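Local coordinates for protein putative 2,5-diketo-D-gluconic acid reductase B (Sinorhizobium meliloti, PDB 3UP8) that probably reduces small carbonyl compounds such as methylglyoxal with NADPH, as an aldo/keto reductase built on a TIM barrel, at residues His25-Asn30 with Asp244-Ser249; Gln180-Pro185 with Asn283-Asn288; Gly228-Gln233 with Leu257-Ala262; Val234-Leu239 with Phe261-Phe266. One frame throughout, in Å; residues are numbered along the deposited sequence.

Interaction 1: residues His25-Asn30 with Asp244-Ser249; sequences HAVSSN and DVIVLS
The N-terminal hairpin of the aldo/keto reductase fold, formed by strands 26-27 and 34-35, closes the bottom of the barrel, and here its first strand lies against the start of the last barrel strand, 245-249. Val27 makes the centre of the contact. Both methyls and the branched carbon itself touch: CG1 of Val27 rests on CA of Asp244 at 3.7 Å, CG2 lies near the carbonyl oxygen of Val245, and CB of Val27 meets CG1 of Ile246 at 3.7 Å. With CG1 anti to the backbone N (chi1 173°), the two methyls of Val27 fork over successive residues of the barrel strand, a fit for which a short beta-branched side chain is well suited. The delta methyl of Ile246 runs on to the hydroxyl of Ser29, with 3.7 Å between CD1 and OG.

That hydroxyl is buried but provided for: Ser29 OG donates to O of Val27 over 2.9 Å, coming from above the carbonyl plane, and it also bonds to Ser202 OG. No direct hydrogen bond joins the two segments. Instead a water lying in the plane of the His25 ring bridges them, 2.8 Å from NE2 of His25 and 2.7 Å from O of Val245.

Asp244 turns its carboxylate to Arg197 in a salt bridge, beside the apolar patch. Ile246 continues inward to Ser202 and Thr204 of strand 202-206 and to His63 of strand 63-65, while Val247 packs on Leu236 and Leu239 of helix 231-240, which covers the outside of the barrel.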
loop_
_atom_site.group_PDB
_atom_site.type_symbol
_atom_site.label_atom_id
_atom_site.label_comp_id
_atom_site.label_asym_id
_atom_site.label_seq_id
_atom_site.Cartn_x
_atom_site.Cartn_y
_atom_site.Cartn_z
ATOM N N HIS A 25 -1.741 -4.599 14.031
ATOM C CA HIS A 25 -2.282 -5.845 13.496
ATOM C C HIS A 25 -1.758 -6.097 12.094
ATOM O O HIS A 25 -1.302 -5.171 11.407
ATOM C CB HIS A 25 -3.817 -5.825 13.500
ATOM C CG HIS A 25 -4.423 -4.662 12.762
ATOM N ND1 HIS A 25 -4.410 -3.372 13.257
ATOM C CD2 HIS A 25 -5.101 -4.608 11.591
ATOM C CE1 HIS A 25 -5.039 -2.572 12.412
ATOM N NE2 HIS A 25 -5.464 -3.296 11.391
ATOM N N ALA A 26 -1.801 -7.360 11.681
ATOM C CA ALA A 26 -1.705 -7.689 10.271
ATOM C C ALA A 26 -3.121 -7.773 9.734
ATOM O O ALA A 26 -4.078 -8.025 10.493
ATOM C CB ALA A 26 -0.973 -9.013 10.069
ATOM N N VAL A 27 -3.253 -7.573 8.426
ATOM C CA VAL A 27 -4.548 -7.569 7.767
ATOM C C VAL A 27 -4.626 -8.795 6.861
ATOM O O VAL A 27 -3.792 -8.949 5.961
ATOM C CB VAL A 27 -4.757 -6.265 6.945
ATOM C CG1 VAL A 27 -6.056 -6.331 6.115
ATOM C CG2 VAL A 27 -4.749 -5.032 7.886
ATOM N N SER A 28 -5.597 -9.676 7.133
ATOM C CA SER A 28 -5.825 -10.870 6.325
ATOM C C SER A 28 -6.091 -10.364 4.935
ATOM O O SER A 28 -6.984 -9.551 4.718
ATOM C CB SER A 28 -7.055 -11.641 6.783
ATOM O OG SER A 28 -6.768 -12.378 7.944
ATOM N N SER A 29 -5.295 -10.795 3.992
ATOM C CA SER A 29 -5.415 -10.233 2.671
ATOM C C SER A 29 -5.426 -11.431 1.762
ATOM O O SER A 29 -4.453 -11.706 1.078
ATOM C CB SER A 29 -4.223 -9.328 2.396
ATOM O OG SER A 29 -4.249 -8.193 3.245
ATOM N N ASN A 30 -6.527 -12.182 1.828
ATOM C CA ASN A 30 -6.662 -13.409 1.045
ATOM C C ASN A 30 -5.463 -14.351 1.214
ATOM O O ASN A 30 -5.001 -14.966 0.246
ATOM C CB ASN A 30 -6.888 -13.066 -0.437
ATOM C CG ASN A 30 -8.315 -13.328 -0.886
ATOM O OD1 ASN A 30 -9.017 -14.121 -0.275
ATOM N ND2 ASN A 30 -8.749 -12.653 -1.953
ATOM N N ASP A 244 -10.040 -4.373 7.050
ATOM C CA ASP A 244 -9.435 -4.749 5.761
ATOM C C ASP A 244 -8.615 -3.655 5.088
ATOM O O ASP A 244 -8.359 -3.742 3.883
ATOM C CB ASP A 244 -10.495 -5.254 4.767
ATOM C CG ASP A 244 -11.420 -6.300 5.376
ATOM O OD1 ASP A 244 -10.950 -7.405 5.707
ATOM O OD2 ASP A 244 -12.625 -5.995 5.526
ATOM N N VAL A 245 -8.228 -2.624 5.843
ATOM C CA VAL A 245 -7.474 -1.511 5.261
ATOM C C VAL A 245 -6.061 -1.478 5.806
ATOM O O VAL A 245 -5.841 -1.608 7.013
ATOM C CB VAL A 245 -8.158 -0.143 5.488
ATOM C CG1 VAL A 245 -7.319 0.999 4.893
ATOM C CG2 VAL A 245 -9.554 -0.145 4.906
ATOM N N ILE A 246 -5.113 -1.325 4.888
ATOM C CA ILE A 246 -3.704 -1.204 5.190
ATOM C C ILE A 246 -3.337 0.208 4.762
ATOM O O ILE A 246 -3.914 0.733 3.804
ATOM C CB ILE A 246 -2.904 -2.238 4.366
ATOM C CG1 ILE A 246 -3.353 -3.653 4.746
ATOM C CG2 ILE A 246 -1.397 -2.056 4.527
ATOM C CD1 ILE A 246 -3.486 -4.606 3.556
ATOM N N VAL A 247 -2.386 0.827 5.463
ATOM C CA VAL A 247 -1.962 2.175 5.111
ATOM C C VAL A 247 -0.436 2.253 4.902
ATOM O O VAL A 247 0.336 1.684 5.665
ATOM C CB VAL A 247 -2.500 3.230 6.155
ATOM C CG1 VAL A 247 -1.954 2.948 7.558
ATOM C CG2 VAL A 247 -2.176 4.647 5.717
ATOM N N LEU A 248 -0.027 2.937 3.840
ATOM C CA LEU A 248 1.381 3.239 3.566
ATOM C C LEU A 248 1.681 4.678 3.973
ATOM O O LEU A 248 0.915 5.580 3.666
ATOM C CB LEU A 248 1.685 3.057 2.072
ATOM C CG LEU A 248 1.499 1.629 1.531
ATOM C CD1 LEU A 248 1.795 1.592 0.037
ATOM C CD2 LEU A 248 2.377 0.640 2.288
ATOM N N SER A 249 2.778 4.895 4.677
ATOM C CA SER A 249 3.149 6.259 5.016
ATOM C C SER A 249 4.454 6.643 4.347
ATOM O O SER A 249 5.324 5.795 4.127
ATOM C CB SER A 249 3.230 6.466 6.525
ATOM O OG SER A 249 4.008 5.454 7.139
HETATM O O HOH W 1 -7.111 -2.642 9.209
#

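Interaction 2: residues Gln180-Pro185 with Asn283-Asn288; sequences QVEYHP and NGRIVN
The carboxylate of Glu182 is gripped by the backbone of the loop Asn283-Asn288, and this is where the contact is tight. OE2 of Glu182 takes the amide N of Ile286 at 2.7 Å on its syn lone pair, while OE1 accepts from N of Val287 at 2.9 Å in a nearly straight bond (167°), on the syn side but somewhat out of the carboxylate plane. On the anti lone pair of OE2 sits NE2 of His184, 2.8 Å away and close to the imidazole plane, so OE2 has two strong donors and the carboxylate is fixed against rotation. A fully extended chain (chi1 -179°, chi2 178°) carries Glu182 there. The His184 ring turns its edge to the loop, CE1 lying 3.3 Å from O of Gly284, and CD1 of Ile286 approaches the same ring obliquely at 3.9 Å from NE2.

Glu182 ends strand 176-182 of the TIM barrel, and the loop it holds belongs to the C-terminal segment beyond helix 270-277; Val287 of that loop lies about 8 Å, side chain to side chain, from His128, a predicted substrate-binding residue. With an alanine here, both loop amides and His184 NE2 lose their carboxylate, and the loop is likely to shift.

The loose side is at the partly exposed Arg285, where a water takes over: it donates to Glu182 OE1 and Val287 O and accepts from NH1 of Arg285. The guanidinium of Arg285 also makes a cation-pi contact with Trp296.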
loop_
_atom_site.group_PDB
_atom_site.type_symbol
_atom_site.label_atom_id
_atom_site.label_comp_id
_atom_site.label_asym_id
_atom_site.label_seq_id
_atom_site.Cartn_x
_atom_site.Cartn_y
_atom_site.Cartn_z
ATOM N N GLN A 180 -4.184 -1.913 -4.156
ATOM C CA GLN A 180 -3.563 -0.730 -3.626
ATOM C C GLN A 180 -4.078 0.475 -4.397
ATOM O O GLN A 180 -3.922 0.569 -5.620
ATOM C CB GLN A 180 -2.029 -0.813 -3.686
ATOM C CG GLN A 180 -1.373 0.448 -3.124
ATOM C CD GLN A 180 0.138 0.357 -2.988
ATOM O OE1 GLN A 180 0.688 -0.666 -2.549
ATOM N NE2 GLN A 180 0.819 1.449 -3.332
ATOM N N VAL A 181 -4.724 1.373 -3.662
ATOM C CA VAL A 181 -5.386 2.540 -4.234
ATOM C C VAL A 181 -5.167 3.778 -3.362
ATOM O O VAL A 181 -4.842 3.669 -2.177
ATOM C CB VAL A 181 -6.912 2.323 -4.365
ATOM C CG1 VAL A 181 -7.228 1.165 -5.340
ATOM C CG2 VAL A 181 -7.568 2.088 -2.992
ATOM N N GLU A 182 -5.328 4.949 -3.978
ATOM C CA GLU A 182 -5.352 6.224 -3.250
ATOM C C GLU A 182 -6.528 6.198 -2.286
ATOM O O GLU A 182 -7.640 5.907 -2.687
ATOM C CB GLU A 182 -5.546 7.372 -4.236
ATOM C CG GLU A 182 -5.557 8.728 -3.587
ATOM C CD GLU A 182 -5.692 9.853 -4.585
ATOM O OE1 GLU A 182 -5.387 9.648 -5.775
ATOM O OE2 GLU A 182 -6.103 10.949 -4.162
ATOM N N TYR A 183 -6.279 6.475 -1.011
ATOM C CA TYR A 183 -7.363 6.483 -0.028
ATOM C C TYR A 183 -6.979 7.401 1.131
ATOM O O TYR A 183 -5.936 7.228 1.760
ATOM C CB TYR A 183 -7.667 5.059 0.455
ATOM C CG TYR A 183 -8.956 4.903 1.245
ATOM C CD1 TYR A 183 -10.031 5.777 1.070
ATOM C CD2 TYR A 183 -9.096 3.858 2.168
ATOM C CE1 TYR A 183 -11.223 5.620 1.810
ATOM C CE2 TYR A 183 -10.278 3.685 2.901
ATOM C CZ TYR A 183 -11.327 4.562 2.712
ATOM O OH TYR A 183 -12.470 4.368 3.459
ATOM N N HIS A 184 -7.832 8.394 1.363
ATOM C CA HIS A 184 -7.638 9.415 2.391
ATOM C C HIS A 184 -9.028 10.011 2.632
ATOM O O HIS A 184 -9.966 9.690 1.901
ATOM C CB HIS A 184 -6.646 10.483 1.918
ATOM C CG HIS A 184 -6.923 11.000 0.539
ATOM N ND1 HIS A 184 -7.967 11.859 0.255
ATOM C CD2 HIS A 184 -6.283 10.787 -0.637
ATOM C CE1 HIS A 184 -7.970 12.131 -1.038
ATOM N NE2 HIS A 184 -6.956 11.497 -1.603
ATOM N N PRO A 185 -9.177 10.866 3.657
ATOM C CA PRO A 185 -10.534 11.339 3.988
ATOM C C PRO A 185 -11.295 12.042 2.842
ATOM O O PRO A 185 -12.534 12.031 2.832
ATOM C CB PRO A 185 -10.281 12.302 5.146
ATOM C CG PRO A 185 -9.031 11.751 5.809
ATOM C CD PRO A 185 -8.179 11.298 4.655
ATOM N N ASN A 283 -14.150 15.833 -6.039
ATOM C CA ASN A 283 -12.874 16.136 -6.681
ATOM C C ASN A 283 -11.674 15.821 -5.787
ATOM O O ASN A 283 -10.630 16.460 -5.893
ATOM C CB ASN A 283 -12.841 17.594 -7.156
ATOM C CG ASN A 283 -12.782 18.586 -6.002
ATOM O OD1 ASN A 283 -13.403 18.382 -4.949
ATOM N ND2 ASN A 283 -12.017 19.667 -6.192
ATOM N N GLY A 284 -11.820 14.824 -4.921
ATOM C CA GLY A 284 -10.791 14.529 -3.937
ATOM C C GLY A 284 -9.610 13.716 -4.458
ATOM O O GLY A 284 -8.554 13.707 -3.839
ATOM N N ARG A 285 -9.783 13.043 -5.594
ATOM C CA ARG A 285 -8.714 12.206 -6.166
ATOM C C ARG A 285 -7.551 13.048 -6.657
ATOM O O ARG A 285 -7.744 14.043 -7.375
ATOM C CB ARG A 285 -9.242 11.352 -7.314
ATOM C CG ARG A 285 -8.216 10.345 -7.825
ATOM C CD ARG A 285 -8.769 9.563 -8.992
ATOM N NE ARG A 285 -10.003 8.857 -8.660
ATOM C CZ ARG A 285 -10.062 7.711 -7.980
ATOM N NH1 ARG A 285 -8.943 7.123 -7.548
ATOM N NH2 ARG A 285 -11.249 7.148 -7.734
ATOM N N ILE A 286 -6.346 12.633 -6.267
ATOM C CA ILE A 286 -5.105 13.326 -6.604
ATOM C C ILE A 286 -4.409 12.692 -7.811
ATOM O O ILE A 286 -3.948 13.401 -8.702
ATOM C CB ILE A 286 -4.131 13.323 -5.396
ATOM C CG1 ILE A 286 -4.763 14.030 -4.191
ATOM C CG2 ILE A 286 -2.761 13.964 -5.763
ATOM C CD1 ILE A 286 -4.051 13.727 -2.873
ATOM N N VAL A 287 -4.342 11.358 -7.841
ATOM C CA VAL A 287 -3.571 10.642 -8.867
ATOM C C VAL A 287 -4.497 10.084 -9.954
ATOM O O VAL A 287 -5.321 9.217 -9.687
ATOM C CB VAL A 287 -2.721 9.493 -8.226
ATOM C CG1 VAL A 287 -1.832 8.814 -9.268
ATOM C CG2 VAL A 287 -1.857 10.035 -7.078
ATOM N N ASN A 288 -4.358 10.582 -11.184
ATOM C CA ASN A 288 -5.266 10.212 -12.273
ATOM C C ASN A 288 -4.561 10.266 -13.650
ATOM O O ASN A 288 -4.941 11.069 -14.512
ATOM C CB ASN A 288 -6.469 11.168 -12.253
ATOM C CG ASN A 288 -7.730 10.563 -12.856
ATOM O OD1 ASN A 288 -7.711 9.494 -13.472
ATOM N ND2 ASN A 288 -8.845 11.258 -12.673
HETATM O O HOH W 2 -6.054 7.649 -7.647
#

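Interaction 3: residues Gly228-Gln233 with Leu257-Ala262; sequences GKTAAQ and LKENFA
The carbonyl oxygen of Glu259 is held by two N-H groups that come from opposite faces of its plane: NE2 of Gln233 at 2.7 Å, and the backbone N of Ala262, three residues on, at 3.2 Å. The bond from Gln233 leaves nearly in the plane of its amide, and the flat of that amide also covers CG of Glu259. The other end of the same amide serves its own helix, OE1 of Gln233 accepting from N of Thr230 at 2.8 Å on a lone pair.

In return Thr230 OG1 takes the N of Gln233, so Thr230 and Gln233 form a capping box at the start of helix 231-240, with Thr230 as N-cap. Set between its backbone N and carbonyl carbon (chi1 58°), this hydroxyl also donates to Glu259 OE2 over a short 2.5 Å, meeting the carboxylate from above its plane. A negative group beside a helix N-terminus would probably be stabilised by the helix dipole. A leucine at Gln233 has no amide to span the two partners, and would probably leave Thr230 N without its capping acceptor and Glu259 O with the Ala262 bond alone, so that the two helices are tied less firmly.

Lys229, at the partly exposed side, bends at chi2 and sends NZ to O of Ala262 at 2.8 Å; a long flexible chain suits this reach to the backbone just past the helix, and the same ammonium has a second partner in Asp265. CB of Ala232 lies close to OE2 of Glu259 at 3.5 Å, near the carboxylate plane.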
loop_
_atom_site.group_PDB
_atom_site.type_symbol
_atom_site.label_atom_id
_atom_site.label_comp_id
_atom_site.label_asym_id
_atom_site.label_seq_id
_atom_site.Cartn_x
_atom_site.Cartn_y
_atom_site.Cartn_z
ATOM N N GLY A 228 -4.587 13.817 22.015
ATOM C CA GLY A 228 -3.169 14.153 22.122
ATOM C C GLY A 228 -2.400 13.769 20.870
ATOM O O GLY A 228 -1.187 13.559 20.921
ATOM N N LYS A 229 -3.103 13.716 19.739
ATOM C CA LYS A 229 -2.535 13.266 18.466
ATOM C C LYS A 229 -2.598 14.365 17.389
ATOM O O LYS A 229 -3.387 15.299 17.498
ATOM C CB LYS A 229 -3.258 11.992 17.995
ATOM C CG LYS A 229 -3.081 10.745 18.903
ATOM C CD LYS A 229 -1.612 10.321 19.010
ATOM C CE LYS A 229 -1.419 9.004 19.769
ATOM N NZ LYS A 229 -0.001 8.532 19.630
ATOM N N THR A 230 -1.749 14.268 16.368
ATOM C CA THR A 230 -1.773 15.230 15.260
ATOM C C THR A 230 -2.895 14.893 14.288
ATOM O O THR A 230 -3.428 13.779 14.306
ATOM C CB THR A 230 -0.436 15.266 14.476
ATOM O OG1 THR A 230 -0.137 13.959 13.955
ATOM C CG2 THR A 230 0.713 15.754 15.353
ATOM N N ALA A 231 -3.262 15.859 13.449
ATOM C CA ALA A 231 -4.210 15.625 12.356
ATOM C C ALA A 231 -3.773 14.435 11.468
ATOM O O ALA A 231 -4.604 13.660 11.007
ATOM C CB ALA A 231 -4.368 16.900 11.510
ATOM N N ALA A 232 -2.465 14.316 11.255
ATOM C CA ALA A 232 -1.880 13.257 10.442
ATOM C C ALA A 232 -2.149 11.882 11.041
ATOM O O ALA A 232 -2.557 10.956 10.327
ATOM C CB ALA A 232 -0.399 13.486 10.284
ATOM N N GLN A 233 -1.934 11.757 12.350
ATOM C CA GLN A 233 -2.187 10.502 13.062
ATOM C C GLN A 233 -3.663 10.167 13.057
ATOM O O GLN A 233 -4.037 9.000 12.987
ATOM C CB GLN A 233 -1.665 10.563 14.506
ATOM C CG GLN A 233 -0.147 10.596 14.613
ATOM C CD GLN A 233 0.340 10.992 16.010
ATOM O OE1 GLN A 233 -0.202 11.911 16.631
ATOM N NE2 GLN A 233 1.370 10.302 16.500
ATOM N N LEU A 257 8.387 10.038 11.095
ATOM C CA LEU A 257 8.581 8.602 11.296
ATOM C C LEU A 257 7.981 8.121 12.622
ATOM O O LEU A 257 7.101 7.260 12.635
ATOM C CB LEU A 257 10.080 8.289 11.264
ATOM C CG LEU A 257 10.669 6.962 10.788
ATOM C CD1 LEU A 257 11.684 6.483 11.818
ATOM C CD2 LEU A 257 9.619 5.892 10.527
ATOM N N LYS A 258 8.450 8.692 13.729
ATOM C CA LYS A 258 8.011 8.282 15.067
ATOM C C LYS A 258 6.540 8.605 15.317
ATOM O O LYS A 258 5.845 7.875 16.026
ATOM C CB LYS A 258 8.890 8.927 16.143
ATOM C CG LYS A 258 10.381 8.695 15.923
ATOM C CD LYS A 258 11.152 8.599 17.236
ATOM C CE LYS A 258 12.505 7.926 17.014
ATOM N NZ LYS A 258 13.416 8.043 18.194
ATOM N N GLU A 259 6.085 9.706 14.719
ATOM C CA GLU A 259 4.707 10.172 14.831
ATOM C C GLU A 259 3.737 9.234 14.092
ATOM O O GLU A 259 2.725 8.801 14.652
ATOM C CB GLU A 259 4.614 11.610 14.295
ATOM C CG GLU A 259 3.227 12.252 14.343
ATOM C CD GLU A 259 3.133 13.510 13.479
ATOM O OE1 GLU A 259 4.093 14.316 13.488
ATOM O OE2 GLU A 259 2.101 13.690 12.791
ATOM N N ASN A 260 4.068 8.918 12.841
ATOM C CA ASN A 260 3.248 8.028 12.009
ATOM C C ASN A 260 3.109 6.614 12.589
ATOM O O ASN A 260 2.062 5.976 12.456
ATOM C CB ASN A 260 3.803 7.970 10.582
ATOM C CG ASN A 260 3.516 9.235 9.782
ATOM O OD1 ASN A 260 3.266 10.304 10.343
ATOM N ND2 ASN A 260 3.549 9.114 8.459
ATOM N N PHE A 261 4.165 6.152 13.250
ATOM C CA PHE A 261 4.210 4.820 13.853
ATOM C C PHE A 261 3.309 4.702 15.085
ATOM O O PHE A 261 2.783 3.623 15.380
ATOM C CB PHE A 261 5.653 4.490 14.223
ATOM C CG PHE A 261 5.888 3.049 14.561
ATOM C CD1 PHE A 261 5.930 2.083 13.560
ATOM C CD2 PHE A 261 6.096 2.660 15.882
ATOM C CE1 PHE A 261 6.165 0.739 13.871
ATOM C CE2 PHE A 261 6.330 1.328 16.202
ATOM C CZ PHE A 261 6.366 0.364 15.189
ATOM N N ALA A 262 3.132 5.821 15.790
ATOM C CA ALA A 262 2.356 5.858 17.033
ATOM C C ALA A 262 0.852 6.033 16.793
ATOM O O ALA A 262 0.242 6.994 17.278
ATOM C CB ALA A 262 2.887 6.960 17.938
#

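Interaction 4: residues Val234-Leu239 with Phe261-Phe266; sequences VALRWL and FAIFDF
Aliphatic and aromatic packing, tied by one charged hydrogen bond, joins helix 231-240 on the outside of the barrel to the loop that follows helix 254-261. Arg237 makes the largest single contribution. Its aliphatic part passes the Phe266 ring: CB of Arg237 is 3.4 Å from CZ of Phe266, and CG stands over the ring face in a CH-pi contact, 4.1 Å from the centroid. The two side chains run past each other in opposite senses, with guanidinium and ring planes 50° apart.

A bend at chi2 (71°) swings the head of Arg237 along the loop backbone. NH1 of Arg237 donates to O of Ile263 at 3.1 Å, almost straight at 171° and in the planes of both guanidinium and carbonyl. O of Phe266 instead lies over one face of the guanidinium, 3.2 Å from CZ of Arg237, too poorly angled to be a bond. NE of Arg237 gives its own hydrogen bond to OE1 of Gln241, just beyond the end of the helix.

Beside this, Ile263 faces Leu236 at about a right angle, its CD1 3.9 Å from CB of Leu236, two branched chains filling the buried side; Leu236 passes inward to Val247 of the barrel strand.

Arginine suits the border between core and surface, since its methylenes can cover an aromatic ring while its charged end binds a carbonyl, and the second carbonyl oxygen over the guanidinium is likely to add electrostatic attraction without a hydrogen bond.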
loop_
_atom_site.group_PDB
_atom_site.type_symbol
_atom_site.label_atom_id
_atom_site.label_comp_id
_atom_site.label_asym_id
_atom_site.label_seq_id
_atom_site.Cartn_x
_atom_site.Cartn_y
_atom_site.Cartn_z
ATOM N N VAL A 234 -4.511 11.190 13.120
ATOM C CA VAL A 234 -5.953 10.976 13.015
ATOM C C VAL A 234 -6.346 10.354 11.662
ATOM O O VAL A 234 -7.169 9.438 11.605
ATOM C CB VAL A 234 -6.736 12.283 13.266
ATOM C CG1 VAL A 234 -8.216 12.099 12.981
ATOM C CG2 VAL A 234 -6.528 12.738 14.714
ATOM N N ALA A 235 -5.754 10.851 10.582
ATOM C CA ALA A 235 -6.077 10.332 9.248
ATOM C C ALA A 235 -5.573 8.894 9.092
ATOM O O ALA A 235 -6.295 8.035 8.597
ATOM C CB ALA A 235 -5.506 11.233 8.165
ATOM N N LEU A 236 -4.337 8.651 9.516
ATOM C CA LEU A 236 -3.753 7.303 9.539
ATOM C C LEU A 236 -4.569 6.341 10.387
ATOM O O LEU A 236 -4.813 5.205 9.991
ATOM C CB LEU A 236 -2.324 7.344 10.070
ATOM C CG LEU A 236 -1.249 7.998 9.200
ATOM C CD1 LEU A 236 0.015 8.248 10.022
ATOM C CD2 LEU A 236 -0.927 7.177 7.957
ATOM N N ARG A 237 -4.995 6.795 11.561
ATOM C CA ARG A 237 -5.822 5.968 12.421
ATOM C C ARG A 237 -7.171 5.668 11.782
ATOM O O ARG A 237 -7.651 4.548 11.869
ATOM C CB ARG A 237 -5.987 6.600 13.815
ATOM C CG ARG A 237 -6.854 5.797 14.781
ATOM C CD ARG A 237 -6.154 4.504 15.241
ATOM N NE ARG A 237 -7.111 3.449 15.571
ATOM C CZ ARG A 237 -6.776 2.245 16.039
ATOM N NH1 ARG A 237 -5.498 1.937 16.259
ATOM N NH2 ARG A 237 -7.724 1.350 16.308
ATOM N N TRP A 238 -7.773 6.659 11.121
ATOM C CA TRP A 238 -9.080 6.473 10.497
ATOM C C TRP A 238 -9.015 5.369 9.434
ATOM O O TRP A 238 -9.966 4.590 9.259
ATOM C CB TRP A 238 -9.561 7.782 9.862
ATOM C CG TRP A 238 -10.804 7.630 9.031
ATOM C CD1 TRP A 238 -12.082 7.453 9.494
ATOM C CD2 TRP A 238 -10.901 7.670 7.594
ATOM N NE1 TRP A 238 -12.963 7.353 8.436
ATOM C CE2 TRP A 238 -12.265 7.494 7.262
ATOM C CE3 TRP A 238 -9.967 7.834 6.559
ATOM C CZ2 TRP A 238 -12.725 7.486 5.930
ATOM C CZ3 TRP A 238 -10.427 7.819 5.222
ATOM C CH2 TRP A 238 -11.792 7.646 4.930
ATOM N N LEU A 239 -7.890 5.317 8.721
ATOM C CA LEU A 239 -7.652 4.248 7.744
ATOM C C LEU A 239 -7.464 2.888 8.417
ATOM O O LEU A 239 -8.172 1.926 8.128
ATOM C CB LEU A 239 -6.431 4.604 6.880
ATOM C CG LEU A 239 -6.638 5.852 6.003
ATOM C CD1 LEU A 239 -5.310 6.369 5.468
ATOM C CD2 LEU A 239 -7.584 5.542 4.857
ATOM N N PHE A 261 4.165 6.152 13.250
ATOM C CA PHE A 261 4.210 4.820 13.853
ATOM C C PHE A 261 3.309 4.702 15.085
ATOM O O PHE A 261 2.783 3.623 15.380
ATOM C CB PHE A 261 5.653 4.490 14.223
ATOM C CG PHE A 261 5.888 3.049 14.561
ATOM C CD1 PHE A 261 5.930 2.083 13.560
ATOM C CD2 PHE A 261 6.096 2.660 15.882
ATOM C CE1 PHE A 261 6.165 0.739 13.871
ATOM C CE2 PHE A 261 6.330 1.328 16.202
ATOM C CZ PHE A 261 6.366 0.364 15.189
ATOM N N ALA A 262 3.132 5.821 15.790
ATOM C CA ALA A 262 2.356 5.858 17.033
ATOM C C ALA A 262 0.852 6.033 16.793
ATOM O O ALA A 262 0.242 6.994 17.278
ATOM C CB ALA A 262 2.887 6.960 17.938
ATOM N N ILE A 263 0.252 5.105 16.052
ATOM C CA ILE A 263 -1.173 5.196 15.719
ATOM C C ILE A 263 -1.960 4.016 16.253
ATOM O O ILE A 263 -3.147 3.865 15.956
ATOM C CB ILE A 263 -1.413 5.340 14.186
ATOM C CG1 ILE A 263 -0.865 4.117 13.422
ATOM C CG2 ILE A 263 -0.808 6.653 13.677
ATOM C CD1 ILE A 263 -1.188 4.085 11.902
ATOM N N PHE A 264 -1.308 3.168 17.038
ATOM C CA PHE A 264 -2.009 2.043 17.649
ATOM C C PHE A 264 -2.216 2.285 19.145
ATOM O O PHE A 264 -2.736 1.424 19.856
ATOM C CB PHE A 264 -1.299 0.714 17.337
ATOM C CG PHE A 264 -1.145 0.454 15.859
ATOM C CD1 PHE A 264 -2.220 -0.012 15.107
ATOM C CD2 PHE A 264 0.060 0.720 15.213
ATOM C CE1 PHE A 264 -2.098 -0.227 13.732
ATOM C CE2 PHE A 264 0.195 0.507 13.834
ATOM C CZ PHE A 264 -0.890 0.034 13.094
ATOM N N ASP A 265 -1.813 3.483 19.583
ATOM C CA ASP A 265 -2.017 4.010 20.943
ATOM C C ASP A 265 -3.476 4.259 21.283
ATOM O O ASP A 265 -3.893 4.101 22.429
ATOM C CB ASP A 265 -1.342 5.379 21.067
ATOM C CG ASP A 265 0.145 5.298 21.263
ATOM O OD1 ASP A 265 0.747 4.229 21.003
ATOM O OD2 ASP A 265 0.721 6.332 21.670
ATOM N N PHE A 266 -4.236 4.709 20.294
ATOM C CA PHE A 266 -5.564 5.248 20.543
ATOM C C PHE A 266 -6.561 4.691 19.559
ATOM O O PHE A 266 -6.188 3.960 18.638
ATOM C CB PHE A 266 -5.535 6.784 20.478
ATOM C CG PHE A 266 -5.319 7.351 19.081
ATOM C CD1 PHE A 266 -6.320 8.101 18.460
ATOM C CD2 PHE A 266 -4.115 7.156 18.404
ATOM C CE1 PHE A 266 -6.129 8.635 17.180
ATOM C CE2 PHE A 266 -3.914 7.683 17.126
ATOM C CZ PHE A 266 -4.920 8.429 16.518
#

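How the interactions relate
Interaction 1 is the most central of the four, a buried apolar contact at the barrel bottom; interaction 4 is also buried but lies outside the barrel wall. Strand 245-249 and helix 231-240, consecutive in the chain and packed together, join these two. Interactions 3 and 4 follow one another along helix 231-240, about 7 Å apart between centres: the first is polar, at the partly exposed helix start, the second more apolar, with one charged group at its border. Interaction 2, partly buried and carried by a carboxylate and backbone amides, belongs to a C-terminal loop near the predicted substrate site; it reaches interaction 4 through Tyr183 on Leu239 and Trp238.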